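Local coordinates for protein cytosol aminopeptidase (Coxiella burnetii, PDB 3IJ3) that probably acts as a manganese-dependent metalloaminopeptidase of the M17 family, removing amino acids from the N-terminal ends of peptides, at residues E188-V193 and V204-S209; L281-M286 and R471-Y476; R285-Q290 and V294-L299; P351-D356 and H475-Q480. All blocks are in the same frame, centred on the assembly; numbering follows the deposited sequence.

Overall arrangement
Interactions 1, 3 and 4 each set a helix against the same large mixed sheet, while interaction 2 joins two of the helices that lie on it. Helix 275-289 serves both interactions 2 and 3, and helix 470-481 serves both 2 and 4, so these three form one continuous core. Ile287 CD1 of interaction 3 also meets Leu477 CD1 of interaction 4, at 3.8 Å. Interaction 1 lies farther out, partly buried, about 21 Å from interaction 2 between centres, though its Val193 CG2 still meets Leu281 CD2 there at 4.1 Å. All four are apolar across their interfaces. Polar chemistry appears at the margins: sulfate ions beside interaction 3 and a tentative water bridge beside interaction 4.

Interaction 1: E188-V193 and V204-S209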
loop_
_atom_site.group_PDB
_atom_site.type_symbol
_atom_site.label_atom_id
_atom_site.label_comp_id
_atom_site.label_asym_id
_atom_site.label_seq_id
_atom_site.Cartn_x
_atom_site.Cartn_y
_atom_site.Cartn_z
ATOM N N GLU A 188 36.534 3.852 5.381
ATOM C CA GLU A 188 36.587 5.115 6.114
ATOM C C GLU A 188 36.347 4.900 7.613
ATOM O O GLU A 188 36.925 5.592 8.458
ATOM C CB GLU A 188 35.611 6.146 5.560
ATOM C CG GLU A 188 35.959 6.650 4.161
ATOM C CD GLU A 188 35.569 5.735 3.030
ATOM O OE1 GLU A 188 34.743 4.804 3.201
ATOM O OE2 GLU A 188 36.076 5.979 1.916
ATOM N N LEU A 189 35.487 3.948 7.930
ATOM C CA LEU A 189 35.202 3.607 9.319
ATOM C C LEU A 189 36.468 2.978 9.923
ATOM O O LEU A 189 36.882 3.327 11.040
ATOM C CB LEU A 189 34.001 2.685 9.398
ATOM C CG LEU A 189 33.424 2.358 10.758
ATOM C CD1 LEU A 189 33.120 3.675 11.531
ATOM C CD2 LEU A 189 32.173 1.474 10.603
ATOM N N ALA A 190 37.097 2.067 9.183
ATOM C CA ALA A 190 38.363 1.481 9.645
ATOM C C ALA A 190 39.422 2.561 9.875
ATOM O O ALA A 190 40.152 2.526 10.885
ATOM C CB ALA A 190 38.880 0.427 8.641
ATOM N N GLN A 191 39.513 3.535 8.947
ATOM C CA GLN A 191 40.458 4.625 9.106
ATOM C C GLN A 191 40.176 5.459 10.365
ATOM O O GLN A 191 41.105 5.877 11.078
ATOM C CB GLN A 191 40.475 5.514 7.849
ATOM C CG GLN A 191 41.472 6.671 7.944
ATOM C CD GLN A 191 42.906 6.184 8.255
ATOM O OE1 GLN A 191 43.517 6.588 9.264
ATOM N NE2 GLN A 191 43.411 5.264 7.431
ATOM N N ALA A 192 38.899 5.711 10.644
ATOM C CA ALA A 192 38.538 6.477 11.830
ATOM C C ALA A 192 39.011 5.742 13.100
ATOM O O ALA A 192 39.537 6.351 14.039
ATOM C CB ALA A 192 36.992 6.721 11.872
ATOM N N VAL A 193 38.824 4.433 13.123
ATOM C CA VAL A 193 39.271 3.619 14.257
ATOM C C VAL A 193 40.789 3.698 14.400
ATOM O O VAL A 193 41.299 3.852 15.518
ATOM C CB VAL A 193 38.796 2.147 14.172
ATOM C CG1 VAL A 193 39.356 1.349 15.357
ATOM C CG2 VAL A 193 37.212 2.038 14.145
ATOM N N VAL A 204 45.464 -2.220 16.041
ATOM C CA VAL A 204 44.298 -2.460 15.203
ATOM C C VAL A 204 44.626 -3.458 14.104
ATOM O O VAL A 204 45.643 -3.325 13.396
ATOM C CB VAL A 204 43.791 -1.168 14.535
ATOM C CG1 VAL A 204 42.518 -1.450 13.705
ATOM C CG2 VAL A 204 43.513 -0.091 15.581
ATOM N N LYS A 205 43.745 -4.443 13.965
ATOM C CA LYS A 205 43.817 -5.466 12.948
ATOM C C LYS A 205 42.554 -5.294 12.094
ATOM O O LYS A 205 41.483 -5.108 12.639
ATOM C CB LYS A 205 43.801 -6.862 13.633
ATOM C CG LYS A 205 43.599 -8.018 12.701
ATOM C CD LYS A 205 43.852 -9.360 13.379
ATOM C CE LYS A 205 42.881 -9.697 14.456
ATOM N NZ LYS A 205 43.178 -11.076 14.950
ATOM N N ILE A 206 42.697 -5.352 10.775
ATOM C CA ILE A 206 41.567 -5.282 9.850
ATOM C C ILE A 206 41.498 -6.621 9.129
ATOM O O ILE A 206 42.476 -7.035 8.479
ATOM C CB ILE A 206 41.759 -4.181 8.811
ATOM C CG1 ILE A 206 42.023 -2.824 9.479
ATOM C CG2 ILE A 206 40.557 -4.128 7.843
ATOM C CD1 ILE A 206 40.917 -2.331 10.363
ATOM N N ILE A 207 40.363 -7.298 9.285
ATOM C CA ILE A 207 40.123 -8.580 8.648
ATOM C C ILE A 207 39.279 -8.280 7.399
ATOM O O ILE A 207 38.176 -7.750 7.491
ATOM C CB ILE A 207 39.430 -9.585 9.580
ATOM C CG1 ILE A 207 40.270 -9.771 10.856
ATOM C CG2 ILE A 207 39.206 -10.945 8.842
ATOM C CD1 ILE A 207 39.708 -10.833 11.832
ATOM N N GLU A 208 39.840 -8.597 6.226
ATOM C CA GLU A 208 39.204 -8.321 4.904
ATOM C C GLU A 208 39.168 -9.506 3.940
ATOM O O GLU A 208 39.661 -10.593 4.239
ATOM C CB GLU A 208 40.040 -7.264 4.151
ATOM C CG GLU A 208 40.262 -5.928 4.830
ATOM C CD GLU A 208 41.233 -5.042 4.041
ATOM O OE1 GLU A 208 41.086 -4.897 2.791
ATOM O OE2 GLU A 208 42.144 -4.477 4.675
ATOM N N SER A 209 38.549 -9.270 2.775
ATOM C CA SER A 209 38.595 -10.187 1.650
ATOM C C SER A 209 38.539 -11.659 1.955
ATOM O O SER A 209 37.611 -12.094 2.625
ATOM C CB SER A 209 39.823 -9.831 0.798
ATOM O OG SER A 209 39.772 -8.477 0.398
#
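Ala190 and Val193 face strand 203-208 from a helix whose backbone is held by regular bonds, the shortest in this turn running from Ala192 N to Glu188 O at 2.9 Å. No polar bond crosses to the strand; the contact consists of two methyl meetings. Ala190 CB lies 3.8 Å from Ile206 CD1. The isoleucine reaches it because CG1 sits beside its own backbone N (chi1 -55°) and the chain turns again at chi2, -61°, which brings the delta methyl up to Ala190. Alanine suits the helix side: it is short enough for the strand's longer side chain to come up to it. One helical turn later the sizes are more even, and Val193 CG1 approaches Val204 CG2 at a looser 4.4 Å. Val204 and Ile206, two residues apart, put their side chains on the same face of the strand, and beta-branched residues fit such an extended backbone well. Helix 186-200 and strand 203-208 are consecutive in the chain, the strand running back along the helix after a short loop. Within this chain strand 203-208 pairs only with antiparallel strand 231-237, whose Ile233 and Leu235 pack against Val193, while Leu189 and Val193 reach Ile300 of strand 295-305.

Interaction 2: L281-M286 and R471-Y476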
loop_
_atom_site.group_PDB
_atom_site.type_symbol
_atom_site.label_atom_id
_atom_site.label_comp_id
_atom_site.label_asym_id
_atom_site.label_seq_id
_atom_site.Cartn_x
_atom_site.Cartn_y
_atom_site.Cartn_z
ATOM N N LEU A 281 33.078 2.749 19.292
ATOM C CA LEU A 281 34.353 3.455 19.149
ATOM C C LEU A 281 34.460 4.606 20.162
ATOM O O LEU A 281 35.505 4.804 20.788
ATOM C CB LEU A 281 34.510 3.997 17.716
ATOM C CG LEU A 281 35.759 4.835 17.464
ATOM C CD1 LEU A 281 37.062 4.054 17.818
ATOM C CD2 LEU A 281 35.788 5.347 16.010
ATOM N N GLY A 282 33.370 5.352 20.358
ATOM C CA GLY A 282 33.390 6.480 21.309
ATOM C C GLY A 282 33.608 6.021 22.744
ATOM O O GLY A 282 34.430 6.605 23.474
ATOM N N LEU A 283 32.932 4.939 23.121
ATOM C CA LEU A 283 33.100 4.367 24.459
ATOM C C LEU A 283 34.562 3.873 24.628
ATOM O O LEU A 283 35.190 4.130 25.659
ATOM C CB LEU A 283 32.095 3.253 24.726
ATOM C CG LEU A 283 32.173 2.676 26.116
ATOM C CD1 LEU A 283 31.979 3.777 27.211
ATOM C CD2 LEU A 283 31.154 1.567 26.236
ATOM N N ALA A 284 35.102 3.195 23.613
ATOM C CA ALA A 284 36.501 2.773 23.628
ATOM C C ALA A 284 37.416 3.985 23.861
ATOM O O ALA A 284 38.364 3.930 24.653
ATOM C CB ALA A 284 36.873 2.096 22.290
ATOM N N ARG A 285 37.167 5.065 23.129
ATOM C CA ARG A 285 37.956 6.283 23.279
ATOM C C ARG A 285 37.926 6.836 24.704
ATOM O O ARG A 285 38.980 7.213 25.242
ATOM C CB ARG A 285 37.531 7.322 22.242
ATOM C CG ARG A 285 38.400 8.571 22.283
ATOM C CD ARG A 285 38.106 9.448 21.089
ATOM N NE ARG A 285 39.033 10.564 21.059
ATOM C CZ ARG A 285 38.816 11.759 21.613
ATOM N NH1 ARG A 285 37.678 12.038 22.228
ATOM N NH2 ARG A 285 39.759 12.688 21.533
ATOM N N MET A 286 36.751 6.855 25.344
ATOM C CA MET A 286 36.666 7.337 26.735
ATOM C C MET A 286 37.446 6.438 27.693
ATOM O O MET A 286 38.137 6.921 28.596
ATOM C CB MET A 286 35.204 7.489 27.191
ATOM C CG MET A 286 34.476 8.643 26.545
ATOM S SD MET A 286 35.156 10.221 27.044
ATOM C CE MET A 286 35.210 10.004 28.791
ATOM N N ARG A 471 27.190 7.746 28.580
ATOM C CA ARG A 471 27.537 8.267 29.888
ATOM C C ARG A 471 27.151 7.256 30.956
ATOM O O ARG A 471 27.920 7.019 31.881
ATOM C CB ARG A 471 26.923 9.640 30.188
ATOM C CG ARG A 471 27.393 10.736 29.229
ATOM C CD ARG A 471 27.491 12.063 29.936
ATOM N NE ARG A 471 28.487 11.960 31.000
ATOM C CZ ARG A 471 28.203 11.743 32.279
ATOM N NH1 ARG A 471 26.943 11.660 32.682
ATOM N NH2 ARG A 471 29.180 11.649 33.157
ATOM N N ALA A 472 25.990 6.622 30.793
ATOM C CA ALA A 472 25.525 5.611 31.761
ATOM C C ALA A 472 26.497 4.446 31.755
ATOM O O ALA A 472 26.955 4.003 32.809
ATOM C CB ALA A 472 24.104 5.094 31.400
ATOM N N VAL A 473 26.789 3.923 30.569
ATOM C CA VAL A 473 27.709 2.773 30.472
ATOM C C VAL A 473 29.081 3.119 31.045
ATOM O O VAL A 473 29.646 2.329 31.802
ATOM C CB VAL A 473 27.858 2.234 29.048
ATOM C CG1 VAL A 473 28.909 1.084 29.004
ATOM C CG2 VAL A 473 26.491 1.766 28.499
ATOM N N PHE A 474 29.617 4.294 30.704
ATOM C CA PHE A 474 30.923 4.675 31.225
ATOM C C PHE A 474 30.931 4.798 32.742
ATOM O O PHE A 474 31.903 4.397 33.412
ATOM C CB PHE A 474 31.487 5.946 30.563
ATOM C CG PHE A 474 32.909 6.197 30.933
ATOM C CD1 PHE A 474 33.919 5.405 30.413
ATOM C CD2 PHE A 474 33.249 7.202 31.824
ATOM C CE1 PHE A 474 35.246 5.582 30.789
ATOM C CE2 PHE A 474 34.582 7.398 32.187
ATOM C CZ PHE A 474 35.582 6.577 31.645
ATOM N N HIS A 475 29.879 5.393 33.307
ATOM C CA HIS A 475 29.753 5.498 34.759
ATOM C C HIS A 475 29.830 4.090 35.385
ATOM O O HIS A 475 30.554 3.861 36.369
ATOM C CB HIS A 475 28.439 6.193 35.134
ATOM C CG HIS A 475 28.157 6.203 36.597
ATOM N ND1 HIS A 475 28.524 7.249 37.416
ATOM C CD2 HIS A 475 27.551 5.292 37.392
ATOM C CE1 HIS A 475 28.166 6.972 38.660
ATOM N NE2 HIS A 475 27.582 5.787 38.672
ATOM N N TYR A 476 29.066 3.158 34.829
ATOM C CA TYR A 476 29.079 1.775 35.283
ATOM C C TYR A 476 30.516 1.196 35.259
ATOM O O TYR A 476 30.981 0.607 36.239
ATOM C CB TYR A 476 28.115 0.898 34.430
ATOM C CG TYR A 476 28.381 -0.556 34.672
ATOM C CD1 TYR A 476 28.019 -1.143 35.866
ATOM C CD2 TYR A 476 29.110 -1.305 33.778
ATOM C CE1 TYR A 476 28.315 -2.455 36.130
ATOM C CE2 TYR A 476 29.408 -2.632 34.029
ATOM C CZ TYR A 476 29.007 -3.199 35.213
ATOM O OH TYR A 476 29.318 -4.502 35.507
#
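The ring of Phe474 carries Met286 CB over one face, while Leu283 CD1 stands at its edge, near the ring plane. This is helix-helix packing in the alpha/beta fold of the catalytic domain: helices 275-289 and 470-481 run in broadly the same direction, side by side on the large mixed sheet. Their short segments cross at -38°, with the axes 10.6 Å apart at closest approach, a spacing that leaves room for a phenylalanine between the backbones. Met286 CB is 4.0 Å from Phe474 CD1, and the ring continues past it until CE1 comes 3.9 Å from Met286 O, so the ring lies against backbone as well as side chain. Placing CG anti to the backbone N (chi1 -170°) sets the phenyl group against Met286 and Leu283 of the neighbouring helix. Methionine is well suited here: its beta carbon meets the ring, the chain bends at chi2 and chi3, and the side chain also packs on Trp166 and Thr169 of helix 157-178. Leucine suits its place by its fork, each methyl serving a different neighbour. Strand 353-359 lies beneath, where Phe357 receives Leu283 and Ile355 receives Val473. Leu283 CD1 rests 4.0 Å from Phe474 CB, and the other branch, CD2, reaches Val473 CG1 at 3.6 Å, the two side chains crossing at about a right angle.

Interaction 3: R285-Q290 and V294-L299; sequences RMIMLQ and VRLRLL. With SO4 (sulfate ion), chain H; SO4 (sulfate ion), chain G.
Ile287 points its CB at strand 295-305 and divides there into two branches. The shorter, CG2, meets Val294 CG2 at 3.8 Å and lies a little farther from Leu296 CD2. The longer passes through CG1, extended at chi2 (171°), and ends with CD1 3.8 Å from Leu296 CD1. An isoleucine can thus touch two strand residues at once. Leu296 is forked as well: its CD2 takes Met288 CG at 3.8 Å, with the sulfur just behind. Together the segments form the return of a beta-alpha-beta crossover, since strands 244-252 and 295-305 are parallel neighbours and helix 275-289 connects them.

Two sulfates, probably from the crystallisation liquor, sit at the margins. Gln290 NE2 donates to O4 of one at 2.8 Å, nearly straight at 168°, and also to Asp165 OD2, which fixes the turn of the amide. Arg295 points away from the helix, and its NH2 gives a longer bond, 3.2 Å, to O3 of the other sulfate, which Lys236 and Lys203 also hold. The chemistry is divided: dispersion and the exclusion of water join helix to strand, Gln290 and Arg295 bind sulfates outside the contact, and the buried Arg297 is paired with Asp234, Glu345 and Glu349.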
loop_
_atom_site.group_PDB
_atom_site.type_symbol
_atom_site.label_atom_id
_atom_site.label_comp_id
_atom_site.label_asym_id
_atom_site.label_seq_id
_atom_site.Cartn_x
_atom_site.Cartn_y
_atom_site.Cartn_z
ATOM N N ARG A 285 37.167 5.065 23.129
ATOM C CA ARG A 285 37.956 6.283 23.279
ATOM C C ARG A 285 37.926 6.836 24.704
ATOM O O ARG A 285 38.980 7.213 25.242
ATOM C CB ARG A 285 37.531 7.322 22.242
ATOM C CG ARG A 285 38.400 8.571 22.283
ATOM C CD ARG A 285 38.106 9.448 21.089
ATOM N NE ARG A 285 39.033 10.564 21.059
ATOM C CZ ARG A 285 38.816 11.759 21.613
ATOM N NH1 ARG A 285 37.678 12.038 22.228
ATOM N NH2 ARG A 285 39.759 12.688 21.533
ATOM N N MET A 286 36.751 6.855 25.344
ATOM C CA MET A 286 36.666 7.337 26.735
ATOM C C MET A 286 37.446 6.438 27.693
ATOM O O MET A 286 38.137 6.921 28.596
ATOM C CB MET A 286 35.204 7.489 27.191
ATOM C CG MET A 286 34.476 8.643 26.545
ATOM S SD MET A 286 35.156 10.221 27.044
ATOM C CE MET A 286 35.210 10.004 28.791
ATOM N N ILE A 287 37.358 5.131 27.480
ATOM C CA ILE A 287 38.081 4.171 28.297
ATOM C C ILE A 287 39.592 4.446 28.214
ATOM O O ILE A 287 40.277 4.458 29.236
ATOM C CB ILE A 287 37.757 2.740 27.842
ATOM C CG1 ILE A 287 36.320 2.363 28.246
ATOM C CG2 ILE A 287 38.752 1.735 28.434
ATOM C CD1 ILE A 287 35.855 1.020 27.614
ATOM N N MET A 288 40.080 4.722 27.006
ATOM C CA MET A 288 41.512 4.989 26.792
ATOM C C MET A 288 41.941 6.371 27.301
ATOM O O MET A 288 43.012 6.521 27.925
ATOM C CB MET A 288 41.876 4.761 25.301
ATOM C CG MET A 288 41.740 3.266 24.885
ATOM S SD MET A 288 42.225 2.885 23.177
ATOM C CE MET A 288 40.891 3.624 22.187
ATOM N N LEU A 289 41.102 7.373 27.073
ATOM C CA LEU A 289 41.367 8.730 27.566
ATOM C C LEU A 289 41.476 8.783 29.080
ATOM O O LEU A 289 42.293 9.523 29.629
ATOM C CB LEU A 289 40.262 9.702 27.117
ATOM C CG LEU A 289 40.325 10.224 25.683
ATOM C CD1 LEU A 289 39.030 10.891 25.279
ATOM C CD2 LEU A 289 41.521 11.181 25.542
ATOM N N GLN A 290 40.628 8.017 29.745
ATOM C CA GLN A 290 40.565 7.982 31.201
ATOM C C GLN A 290 41.386 6.857 31.817
ATOM O O GLN A 290 41.406 6.673 33.043
ATOM C CB GLN A 290 39.103 7.867 31.613
ATOM C CG GLN A 290 38.270 9.084 31.253
ATOM C CD GLN A 290 38.452 10.230 32.234
ATOM O OE1 GLN A 290 38.514 10.014 33.447
ATOM N NE2 GLN A 290 38.509 11.461 31.721
ATOM N N VAL A 294 41.462 -1.834 32.418
ATOM C CA VAL A 294 40.871 -2.976 31.754
ATOM C C VAL A 294 41.687 -3.324 30.516
ATOM O O VAL A 294 42.517 -2.527 30.060
ATOM C CB VAL A 294 39.411 -2.708 31.303
ATOM C CG1 VAL A 294 38.525 -2.406 32.517
ATOM C CG2 VAL A 294 39.318 -1.559 30.253
ATOM N N ARG A 295 41.465 -4.532 30.024
ATOM C CA ARG A 295 42.021 -4.992 28.752
ATOM C C ARG A 295 40.864 -4.803 27.774
ATOM O O ARG A 295 39.907 -5.577 27.766
ATOM C CB ARG A 295 42.471 -6.445 28.844
ATOM C CG ARG A 295 42.994 -7.043 27.557
ATOM C CD ARG A 295 44.135 -6.246 26.909
ATOM N NE ARG A 295 44.646 -6.952 25.723
ATOM C CZ ARG A 295 45.665 -6.558 24.958
ATOM N NH1 ARG A 295 46.324 -5.417 25.212
ATOM N NH2 ARG A 295 46.031 -7.318 23.921
ATOM N N LEU A 296 40.957 -3.746 26.972
ATOM C CA LEU A 296 39.912 -3.356 26.050
ATOM C C LEU A 296 40.059 -4.001 24.684
ATOM O O LEU A 296 41.171 -4.089 24.129
ATOM C CB LEU A 296 39.948 -1.844 25.851
ATOM C CG LEU A 296 39.020 -1.219 24.793
ATOM C CD1 LEU A 296 37.552 -1.391 25.217
ATOM C CD2 LEU A 296 39.389 0.255 24.611
ATOM N N ARG A 297 38.942 -4.459 24.145
ATOM C CA ARG A 297 38.904 -4.937 22.781
ATOM C C ARG A 297 37.655 -4.319 22.168
ATOM O O ARG A 297 36.615 -4.216 22.832
ATOM C CB ARG A 297 38.840 -6.462 22.721
ATOM C CG ARG A 297 38.798 -6.996 21.326
ATOM C CD ARG A 297 38.702 -8.508 21.314
ATOM N NE ARG A 297 39.075 -9.073 20.018
ATOM C CZ ARG A 297 39.017 -10.375 19.730
ATOM N NH1 ARG A 297 38.538 -11.247 20.619
ATOM N NH2 ARG A 297 39.424 -10.808 18.544
ATOM N N LEU A 298 37.777 -3.854 20.930
ATOM C CA LEU A 298 36.675 -3.274 20.166
ATOM C C LEU A 298 36.559 -4.010 18.842
ATOM O O LEU A 298 37.530 -4.085 18.074
ATOM C CB LEU A 298 36.924 -1.783 19.921
ATOM C CG LEU A 298 36.044 -1.073 18.881
ATOM C CD1 LEU A 298 34.588 -0.916 19.397
ATOM C CD2 LEU A 298 36.617 0.297 18.566
ATOM N N LEU A 299 35.375 -4.583 18.583
ATOM C CA LEU A 299 35.084 -5.322 17.374
ATOM C C LEU A 299 33.960 -4.649 16.626
ATOM O O LEU A 299 32.859 -4.458 17.171
ATOM C CB LEU A 299 34.686 -6.771 17.729
ATOM C CG LEU A 299 35.818 -7.665 18.207
ATOM C CD1 LEU A 299 35.269 -8.881 18.981
ATOM C CD2 LEU A 299 36.653 -8.116 16.984
HETATM S S SO4 H . 39.571 13.469 34.983
HETATM O O1 SO4 H . 39.823 14.862 35.360
HETATM O O2 SO4 H . 40.841 12.746 34.906
HETATM O O3 SO4 H . 38.743 12.831 35.998
HETATM O O4 SO4 H . 38.901 13.421 33.692
HETATM S S SO4 G . 46.028 -10.759 22.538
HETATM O O1 SO4 G . 46.566 -9.800 21.579
HETATM O O2 SO4 G . 47.011 -11.005 23.589
HETATM O O3 SO4 G . 44.826 -10.214 23.145
HETATM O O4 SO4 G . 45.720 -12.022 21.877
#

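Interaction 4: P351-D356 and H475-Q480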
loop_
_atom_site.group_PDB
_atom_site.type_symbol
_atom_site.label_atom_id
_atom_site.label_comp_id
_atom_site.label_asym_id
_atom_site.label_seq_id
_atom_site.Cartn_x
_atom_site.Cartn_y
_atom_site.Cartn_z
ATOM N N PRO A 351 35.681 -13.189 28.126
ATOM C CA PRO A 351 35.876 -11.875 28.703
ATOM C C PRO A 351 35.036 -11.642 29.943
ATOM O O PRO A 351 34.047 -12.360 30.173
ATOM C CB PRO A 351 35.455 -10.927 27.559
ATOM C CG PRO A 351 34.470 -11.686 26.773
ATOM C CD PRO A 351 34.861 -13.144 26.908
ATOM N N ASP A 352 35.428 -10.649 30.744
ATOM C CA ASP A 352 34.679 -10.311 31.959
ATOM C C ASP A 352 33.330 -9.668 31.624
ATOM O O ASP A 352 32.366 -9.794 32.391
ATOM C CB ASP A 352 35.487 -9.349 32.832
ATOM C CG ASP A 352 34.964 -9.254 34.250
ATOM O OD1 ASP A 352 34.835 -10.306 34.905
ATOM O OD2 ASP A 352 34.752 -8.134 34.760
ATOM N N LEU A 353 33.267 -8.992 30.468
ATOM C CA LEU A 353 32.073 -8.282 30.024
ATOM C C LEU A 353 32.094 -8.038 28.526
ATOM O O LEU A 353 33.159 -7.769 27.960
ATOM C CB LEU A 353 32.026 -6.889 30.704
ATOM C CG LEU A 353 30.909 -5.934 30.273
ATOM C CD1 LEU A 353 29.551 -6.471 30.724
ATOM C CD2 LEU A 353 31.206 -4.550 30.884
ATOM N N ILE A 354 30.935 -8.180 27.898
ATOM C CA ILE A 354 30.749 -7.836 26.487
ATOM C C ILE A 354 29.607 -6.828 26.429
ATOM O O ILE A 354 28.560 -7.055 27.048
ATOM C CB ILE A 354 30.360 -9.031 25.590
ATOM C CG1 ILE A 354 31.417 -10.131 25.672
ATOM C CG2 ILE A 354 30.132 -8.535 24.105
ATOM C CD1 ILE A 354 31.028 -11.448 24.928
ATOM N N ILE A 355 29.795 -5.719 25.710
ATOM C CA ILE A 355 28.716 -4.753 25.514
ATOM C C ILE A 355 28.622 -4.487 24.034
ATOM O O ILE A 355 29.640 -4.171 23.374
ATOM C CB ILE A 355 28.941 -3.408 26.214
ATOM C CG1 ILE A 355 29.061 -3.584 27.729
ATOM C CG2 ILE A 355 27.763 -2.434 25.883
ATOM C CD1 ILE A 355 29.372 -2.311 28.447
ATOM N N ASP A 356 27.431 -4.668 23.471
ATOM C CA ASP A 356 27.210 -4.340 22.057
ATOM C C ASP A 356 26.228 -3.180 21.889
ATOM O O ASP A 356 25.354 -2.938 22.732
ATOM C CB ASP A 356 26.857 -5.550 21.188
ATOM C CG ASP A 356 25.436 -5.979 21.276
ATOM O OD1 ASP A 356 24.558 -5.229 20.765
ATOM O OD2 ASP A 356 25.192 -7.126 21.745
ATOM N N HIS A 475 29.879 5.393 33.307
ATOM C CA HIS A 475 29.753 5.498 34.759
ATOM C C HIS A 475 29.830 4.090 35.385
ATOM O O HIS A 475 30.554 3.861 36.369
ATOM C CB HIS A 475 28.439 6.193 35.134
ATOM C CG HIS A 475 28.157 6.203 36.597
ATOM N ND1 HIS A 475 28.524 7.249 37.416
ATOM C CD2 HIS A 475 27.551 5.292 37.392
ATOM C CE1 HIS A 475 28.166 6.972 38.660
ATOM N NE2 HIS A 475 27.582 5.787 38.672
ATOM N N TYR A 476 29.066 3.158 34.829
ATOM C CA TYR A 476 29.079 1.775 35.283
ATOM C C TYR A 476 30.516 1.196 35.259
ATOM O O TYR A 476 30.981 0.607 36.239
ATOM C CB TYR A 476 28.115 0.898 34.430
ATOM C CG TYR A 476 28.381 -0.556 34.672
ATOM C CD1 TYR A 476 28.019 -1.143 35.866
ATOM C CD2 TYR A 476 29.110 -1.305 33.778
ATOM C CE1 TYR A 476 28.315 -2.455 36.130
ATOM C CE2 TYR A 476 29.408 -2.632 34.029
ATOM C CZ TYR A 476 29.007 -3.199 35.213
ATOM O OH TYR A 476 29.318 -4.502 35.507
ATOM N N LEU A 477 31.224 1.385 34.142
ATOM C CA LEU A 477 32.581 0.874 34.014
ATOM C C LEU A 477 33.540 1.471 35.044
ATOM O O LEU A 477 34.372 0.764 35.604
ATOM C CB LEU A 477 33.121 1.089 32.597
ATOM C CG LEU A 477 32.365 0.346 31.494
ATOM C CD1 LEU A 477 32.938 0.725 30.109
ATOM C CD2 LEU A 477 32.433 -1.176 31.703
ATOM N N GLU A 478 33.414 2.760 35.304
ATOM C CA GLU A 478 34.258 3.393 36.310
ATOM C C GLU A 478 33.976 2.841 37.699
ATOM O O GLU A 478 34.902 2.607 38.476
ATOM C CB GLU A 478 34.093 4.912 36.313
ATOM C CG GLU A 478 34.784 5.607 35.163
ATOM C CD GLU A 478 34.987 7.096 35.445
ATOM O OE1 GLU A 478 33.988 7.778 35.776
ATOM O OE2 GLU A 478 36.153 7.564 35.334
ATOM N N GLN A 479 32.705 2.649 38.012
ATOM C CA GLN A 479 32.316 2.089 39.305
ATOM C C GLN A 479 32.802 0.649 39.467
ATOM O O GLN A 479 33.256 0.263 40.546
ATOM C CB GLN A 479 30.795 2.127 39.473
ATOM C CG GLN A 479 30.222 3.539 39.612
ATOM C CD GLN A 479 30.693 4.251 40.869
ATOM O OE1 GLN A 479 31.272 5.351 40.808
ATOM N NE2 GLN A 479 30.501 3.616 42.003
ATOM N N GLN A 480 32.717 -0.121 38.390
ATOM C CA GLN A 480 33.055 -1.551 38.392
ATOM C C GLN A 480 34.550 -1.878 38.377
ATOM O O GLN A 480 34.987 -2.807 39.073
ATOM C CB GLN A 480 32.375 -2.223 37.187
ATOM C CG GLN A 480 32.485 -3.749 37.113
ATOM C CD GLN A 480 31.654 -4.472 38.142
ATOM O OE1 GLN A 480 30.888 -3.862 38.878
ATOM N NE2 GLN A 480 31.775 -5.798 38.171
HETATM O O HOH W 1 34.089 -7.522 37.135
#
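Leu353 sets its CG anti to the backbone N (chi1 175°), whereas Leu477 keeps its CG beside the N (chi1 -63°), and these different choices bring the two forks together from strand and helix. CD2 of Leu353 meets CD2 of Leu477 at 3.7 Å. The same methyl also lies at the edge of the Tyr476 ring, near its plane and 4.1 Å from CE2, so a single branch fills the angle between two successive helical residues. The backbones stay far apart, with the CA atoms of Leu353 and Leu477 10.0 Å from each other, and long side chains are needed to close that distance. Here the C-terminal helix 470-481 lies on the central sheet of an alpha/beta fold, over strand 353-359, which runs parallel to its neighbours 244-252 and 445-454. Gln480 CB, one turn beyond Tyr476, sits 4.0 Å above its ring plane, offset to the rim. Outside this apolar patch the contact turns polar: a water may bridge Asp352 OD2 and Gln480 NE2, though Gln480 has two conformers and the link is tentative. Asp352 OD2 is also hydrogen-bonded to Tyr481 OH, and a triethylene glycol molecule, probably from the crystallisation liquor, lies beside Tyr476.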